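Local coordinates for protein lovastatin nonaketide synthase, polyketide synthase component (Aspergillus terreus, PDB 7CPX) that builds the nonaketide dihydromonacolin L from nine malonyl-CoA units, with a single methylation, together with its partner LovC in lovastatin biosynthesis, at residues H1111-Y1121 with F1135-A1144. The protein carries 2 engineered substitutions. Numbering follows the deposited sequence.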
loop_
_atom_site.group_PDB
_atom_site.type_symbol
_atom_site.label_atom_id
_atom_site.label_comp_id
_atom_site.label_asym_id
_atom_site.label_seq_id
_atom_site.Cartn_x
_atom_site.Cartn_y
_atom_site.Cartn_z
ATOM N N HIS A 1111 14.685 46.250 -10.081
ATOM C CA HIS A 1111 16.122 46.277 -10.295
ATOM C C HIS A 1111 16.716 45.031 -9.670
ATOM O O HIS A 1111 16.581 44.816 -8.462
ATOM C CB HIS A 1111 16.764 47.517 -9.675
ATOM C CG HIS A 1111 15.954 48.762 -9.832
ATOM N ND1 HIS A 1111 16.126 49.636 -10.882
ATOM C CD2 HIS A 1111 14.978 49.291 -9.057
ATOM C CE1 HIS A 1111 15.283 50.645 -10.754
ATOM N NE2 HIS A 1111 14.576 50.459 -9.655
ATOM N N MET A 1112 17.366 44.218 -10.489
ATOM C CA MET A 1112 17.973 42.988 -10.004
ATOM C C MET A 1112 19.266 42.799 -10.780
ATOM O O MET A 1112 19.240 42.666 -12.007
ATOM C CB MET A 1112 17.030 41.804 -10.185
ATOM C CG MET A 1112 15.567 42.130 -9.940
ATOM S SD MET A 1112 14.534 40.660 -9.843
ATOM C CE MET A 1112 14.710 40.251 -8.111
ATOM N N ASN A 1113 20.389 42.816 -10.071
ATOM C CA ASN A 1113 21.670 42.567 -10.706
ATOM C C ASN A 1113 21.620 41.246 -11.456
ATOM O O ASN A 1113 21.146 40.235 -10.927
ATOM C CB ASN A 1113 22.780 42.547 -9.658
ATOM C CG ASN A 1113 22.944 43.882 -8.961
ATOM O OD1 ASN A 1113 23.783 44.696 -9.346
ATOM N ND2 ASN A 1113 22.138 44.116 -7.932
ATOM N N ARG A 1114 22.092 41.271 -12.701
ATOM C CA ARG A 1114 22.028 40.111 -13.578
ATOM C C ARG A 1114 22.947 39.011 -13.069
ATOM O O ARG A 1114 24.170 39.095 -13.211
ATOM C CB ARG A 1114 22.404 40.508 -15.005
ATOM C CG ARG A 1114 22.221 39.402 -16.031
ATOM C CD ARG A 1114 22.899 39.752 -17.344
ATOM N NE ARG A 1114 24.342 39.900 -17.182
ATOM C CZ ARG A 1114 25.205 38.893 -17.189
ATOM N NH1 ARG A 1114 24.808 37.641 -17.352
ATOM N NH2 ARG A 1114 26.500 39.149 -17.026
ATOM N N VAL A 1115 22.360 37.977 -12.474
ATOM C CA VAL A 1115 23.134 36.867 -11.936
ATOM C C VAL A 1115 23.754 36.097 -13.092
ATOM O O VAL A 1115 23.045 35.552 -13.946
ATOM C CB VAL A 1115 22.247 35.956 -11.081
ATOM C CG1 VAL A 1115 23.000 34.698 -10.701
ATOM C CG2 VAL A 1115 21.759 36.700 -9.851
ATOM N N ASN A 1116 25.082 36.045 -13.123
ATOM C CA ASN A 1116 25.777 35.235 -14.115
ATOM C C ASN A 1116 25.455 33.772 -13.848
ATOM O O ASN A 1116 25.938 33.188 -12.872
ATOM C CB ASN A 1116 27.279 35.493 -14.053
ATOM C CG ASN A 1116 28.044 34.756 -15.135
ATOM O OD1 ASN A 1116 27.574 33.757 -15.679
ATOM N ND2 ASN A 1116 29.236 35.247 -15.449
ATOM N N ILE A 1117 24.635 33.178 -14.716
ATOM C CA ILE A 1117 24.156 31.821 -14.477
ATOM C C ILE A 1117 25.327 30.858 -14.341
ATOM O O ILE A 1117 25.332 29.984 -13.466
ATOM C CB ILE A 1117 23.199 31.392 -15.603
ATOM C CG1 ILE A 1117 21.955 32.286 -15.620
ATOM C CG2 ILE A 1117 22.815 29.937 -15.436
ATOM C CD1 ILE A 1117 21.159 32.270 -14.333
ATOM N N ASN A 1118 26.332 30.994 -15.206
ATOM C CA ASN A 1118 27.501 30.129 -15.105
ATOM C C ASN A 1118 28.191 30.309 -13.760
ATOM O O ASN A 1118 28.521 29.331 -13.084
ATOM C CB ASN A 1118 28.466 30.422 -16.254
ATOM C CG ASN A 1118 27.875 30.089 -17.608
ATOM O OD1 ASN A 1118 28.016 28.970 -18.101
ATOM N ND2 ASN A 1118 27.204 31.059 -18.214
ATOM N N ALA A 1119 28.395 31.561 -13.342
ATOM C CA ALA A 1119 29.011 31.813 -12.043
ATOM C C ALA A 1119 28.105 31.357 -10.908
ATOM O O ALA A 1119 28.583 30.850 -9.887
ATOM C CB ALA A 1119 29.340 33.297 -11.894
ATOM N N PHE A 1120 26.792 31.541 -11.065
ATOM C CA PHE A 1120 25.853 31.099 -10.041
ATOM C C PHE A 1120 25.978 29.601 -9.802
ATOM O O PHE A 1120 26.127 29.150 -8.661
ATOM C CB PHE A 1120 24.429 31.466 -10.461
ATOM C CG PHE A 1120 23.364 30.925 -9.552
ATOM C CD1 PHE A 1120 23.176 31.455 -8.290
ATOM C CD2 PHE A 1120 22.538 29.898 -9.969
ATOM C CE1 PHE A 1120 22.192 30.963 -7.456
ATOM C CE2 PHE A 1120 21.552 29.401 -9.142
ATOM C CZ PHE A 1120 21.378 29.935 -7.883
ATOM N N TYR A 1121 25.945 28.813 -10.878
ATOM C CA TYR A 1121 26.053 27.368 -10.723
ATOM C C TYR A 1121 27.459 26.951 -10.315
ATOM O O TYR A 1121 27.622 25.935 -9.632
ATOM C CB TYR A 1121 25.637 26.664 -12.012
ATOM C CG TYR A 1121 24.140 26.626 -12.209
ATOM C CD1 TYR A 1121 23.340 25.829 -11.408
ATOM C CD2 TYR A 1121 23.528 27.386 -13.191
ATOM C CE1 TYR A 1121 21.977 25.790 -11.577
ATOM C CE2 TYR A 1121 22.160 27.351 -13.369
ATOM C CZ TYR A 1121 21.389 26.552 -12.556
ATOM O OH TYR A 1121 20.024 26.507 -12.725
ATOM N N PHE A 1135 19.377 20.304 -14.847
ATOM C CA PHE A 1135 19.227 21.101 -13.638
ATOM C C PHE A 1135 20.021 22.398 -13.685
ATOM O O PHE A 1135 19.933 23.198 -12.748
ATOM C CB PHE A 1135 19.627 20.272 -12.416
ATOM C CG PHE A 1135 18.675 19.150 -12.122
ATOM C CD1 PHE A 1135 18.730 17.971 -12.843
ATOM C CD2 PHE A 1135 17.713 19.280 -11.139
ATOM C CE1 PHE A 1135 17.851 16.940 -12.583
ATOM C CE2 PHE A 1135 16.830 18.254 -10.872
ATOM C CZ PHE A 1135 16.896 17.082 -11.597
ATOM N N ARG A 1136 20.789 22.626 -14.750
ATOM C CA ARG A 1136 21.360 23.931 -15.050
ATOM C C ARG A 1136 20.513 24.697 -16.059
ATOM O O ARG A 1136 21.017 25.609 -16.721
ATOM C CB ARG A 1136 22.788 23.782 -15.572
ATOM C CG ARG A 1136 23.781 23.254 -14.554
ATOM C CD ARG A 1136 25.161 23.115 -15.173
ATOM N NE ARG A 1136 25.690 24.402 -15.614
ATOM C CZ ARG A 1136 26.622 25.099 -14.977
ATOM N NH1 ARG A 1136 27.186 24.654 -13.866
ATOM N NH2 ARG A 1136 27.004 26.274 -15.470
ATOM N N ARG A 1137 19.237 24.342 -16.183
ATOM C CA ARG A 1137 18.342 24.904 -17.186
ATOM C C ARG A 1137 17.857 26.307 -16.841
ATOM O O ARG A 1137 16.930 26.802 -17.492
ATOM C CB ARG A 1137 17.142 23.976 -17.379
ATOM C CG ARG A 1137 17.393 22.813 -18.323
ATOM C CD ARG A 1137 17.308 23.245 -19.772
ATOM N NE ARG A 1137 17.304 22.107 -20.683
ATOM C CZ ARG A 1137 16.954 22.175 -21.961
ATOM N NH1 ARG A 1137 16.563 23.312 -22.511
ATOM N NH2 ARG A 1137 16.996 21.072 -22.702
ATOM N N LEU A 1138 18.455 26.959 -15.846
ATOM C CA LEU A 1138 18.087 28.328 -15.514
ATOM C C LEU A 1138 18.608 29.267 -16.594
ATOM O O LEU A 1138 19.773 29.672 -16.563
ATOM C CB LEU A 1138 18.645 28.712 -14.145
ATOM C CG LEU A 1138 18.270 30.087 -13.596
ATOM C CD1 LEU A 1138 16.769 30.220 -13.464
ATOM C CD2 LEU A 1138 18.937 30.308 -12.253
ATOM N N HIS A 1139 17.749 29.615 -17.554
ATOM C CA HIS A 1139 18.200 30.387 -18.706
ATOM C C HIS A 1139 18.842 31.699 -18.275
ATOM O O HIS A 1139 19.962 32.021 -18.688
ATOM C CB HIS A 1139 17.026 30.653 -19.648
ATOM C CG HIS A 1139 17.324 31.666 -20.708
ATOM N ND1 HIS A 1139 18.348 31.513 -21.617
ATOM C CD2 HIS A 1139 16.737 32.851 -20.999
ATOM C CE1 HIS A 1139 18.376 32.557 -22.426
ATOM N NE2 HIS A 1139 17.408 33.383 -22.072
ATOM N N ASN A 1140 18.148 32.469 -17.442
ATOM C CA ASN A 1140 18.683 33.733 -16.963
ATOM C C ASN A 1140 18.030 34.073 -15.635
ATOM O O ASN A 1140 16.864 33.749 -15.400
ATOM C CB ASN A 1140 18.442 34.866 -17.965
ATOM C CG ASN A 1140 16.997 35.314 -17.996
ATOM O OD1 ASN A 1140 16.082 34.516 -17.796
ATOM N ND2 ASN A 1140 16.784 36.600 -18.240
ATOM N N MET A 1141 18.789 34.744 -14.775
ATOM C CA MET A 1141 18.288 35.156 -13.478
ATOM C C MET A 1141 18.894 36.501 -13.110
ATOM O O MET A 1141 19.954 36.890 -13.603
ATOM C CB MET A 1141 18.602 34.116 -12.395
ATOM C CG MET A 1141 18.027 34.456 -11.030
ATOM S SD MET A 1141 18.120 33.092 -9.856
ATOM C CE MET A 1141 19.890 32.855 -9.749
ATOM N N GLN A 1142 18.196 37.211 -12.232
ATOM C CA GLN A 1142 18.661 38.492 -11.726
ATOM C C GLN A 1142 18.066 38.696 -10.342
ATOM O O GLN A 1142 16.870 38.467 -10.142
ATOM C CB GLN A 1142 18.270 39.631 -12.671
ATOM C CG GLN A 1142 16.792 39.682 -13.027
ATOM C CD GLN A 1142 16.483 38.986 -14.335
ATOM O OE1 GLN A 1142 16.813 37.816 -14.523
ATOM N NE2 GLN A 1142 15.853 39.708 -15.253
ATOM N N ARG A 1143 18.899 39.131 -9.399
ATOM C CA ARG A 1143 18.525 39.153 -7.990
ATOM C C ARG A 1143 18.765 40.523 -7.375
ATOM O O ARG A 1143 19.686 41.244 -7.763
ATOM C CB ARG A 1143 19.314 38.114 -7.187
ATOM C CG ARG A 1143 20.790 38.456 -7.014
ATOM C CD ARG A 1143 21.465 37.530 -6.031
ATOM N NE ARG A 1143 20.816 37.556 -4.727
ATOM C CZ ARG A 1143 20.959 38.533 -3.841
ATOM N NH1 ARG A 1143 21.719 39.586 -4.093
ATOM N NH2 ARG A 1143 20.323 38.454 -2.677
ATOM N N ALA A 1144 17.936 40.861 -6.389
ATOM C CA ALA A 1144 18.134 42.053 -5.575
ATOM C C ALA A 1144 17.046 42.105 -4.514
ATOM O O ALA A 1144 16.003 41.458 -4.636
ATOM C CB ALA A 1144 18.108 43.329 -6.412
#
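Met-1141 of strand 1140-1144 reaches Ile-1117 and Phe-1120 on the first turn of helix 1117-1126. Its CB lies 3.7 Å from Ile-1117 CD1, and CG, anti to the backbone N (chi1 -176°), carries the chain onward in extended form. SD stands above the Phe-1120 ring at a distance, 5.1 Å from the centroid, a Met-aromatic contact. A bend at chi3 then brings CE down over the ring centre, 3.6 Å from the Phe-1120 centroid and almost on the ring normal, while Val-1115 CG1 touches the same methyl. Strand and helix belong to the dehydratase domain, in what is predicted to be its C-terminal hotdog fold; here strand 1113-1115 pairs antiparallel with 1140-1144, chiefly through Arg-1143 N to Asn-1113 O at 2.9 Å. Asn-1116 N-caps the helix with a weak bond from Ala-1119 N. One turn after Ile-1117, Tyr-1121 receives Arg-1136 CA over one ring face, 4.0 Å from the centroid, with Phe-1120 CD2 over the opposite face. The Arg-1136 guanidinium lays a face against Tyr-1121 CB, its plane 40° from the ring's. Leu-1138 CB meets the Tyr-1121 ring at its edge, beside OH, which is hydrogen-bonded to Gln-1178 OE1 of helix 1170-1184; that helix also carries Asp-1174, the predicted proton donor.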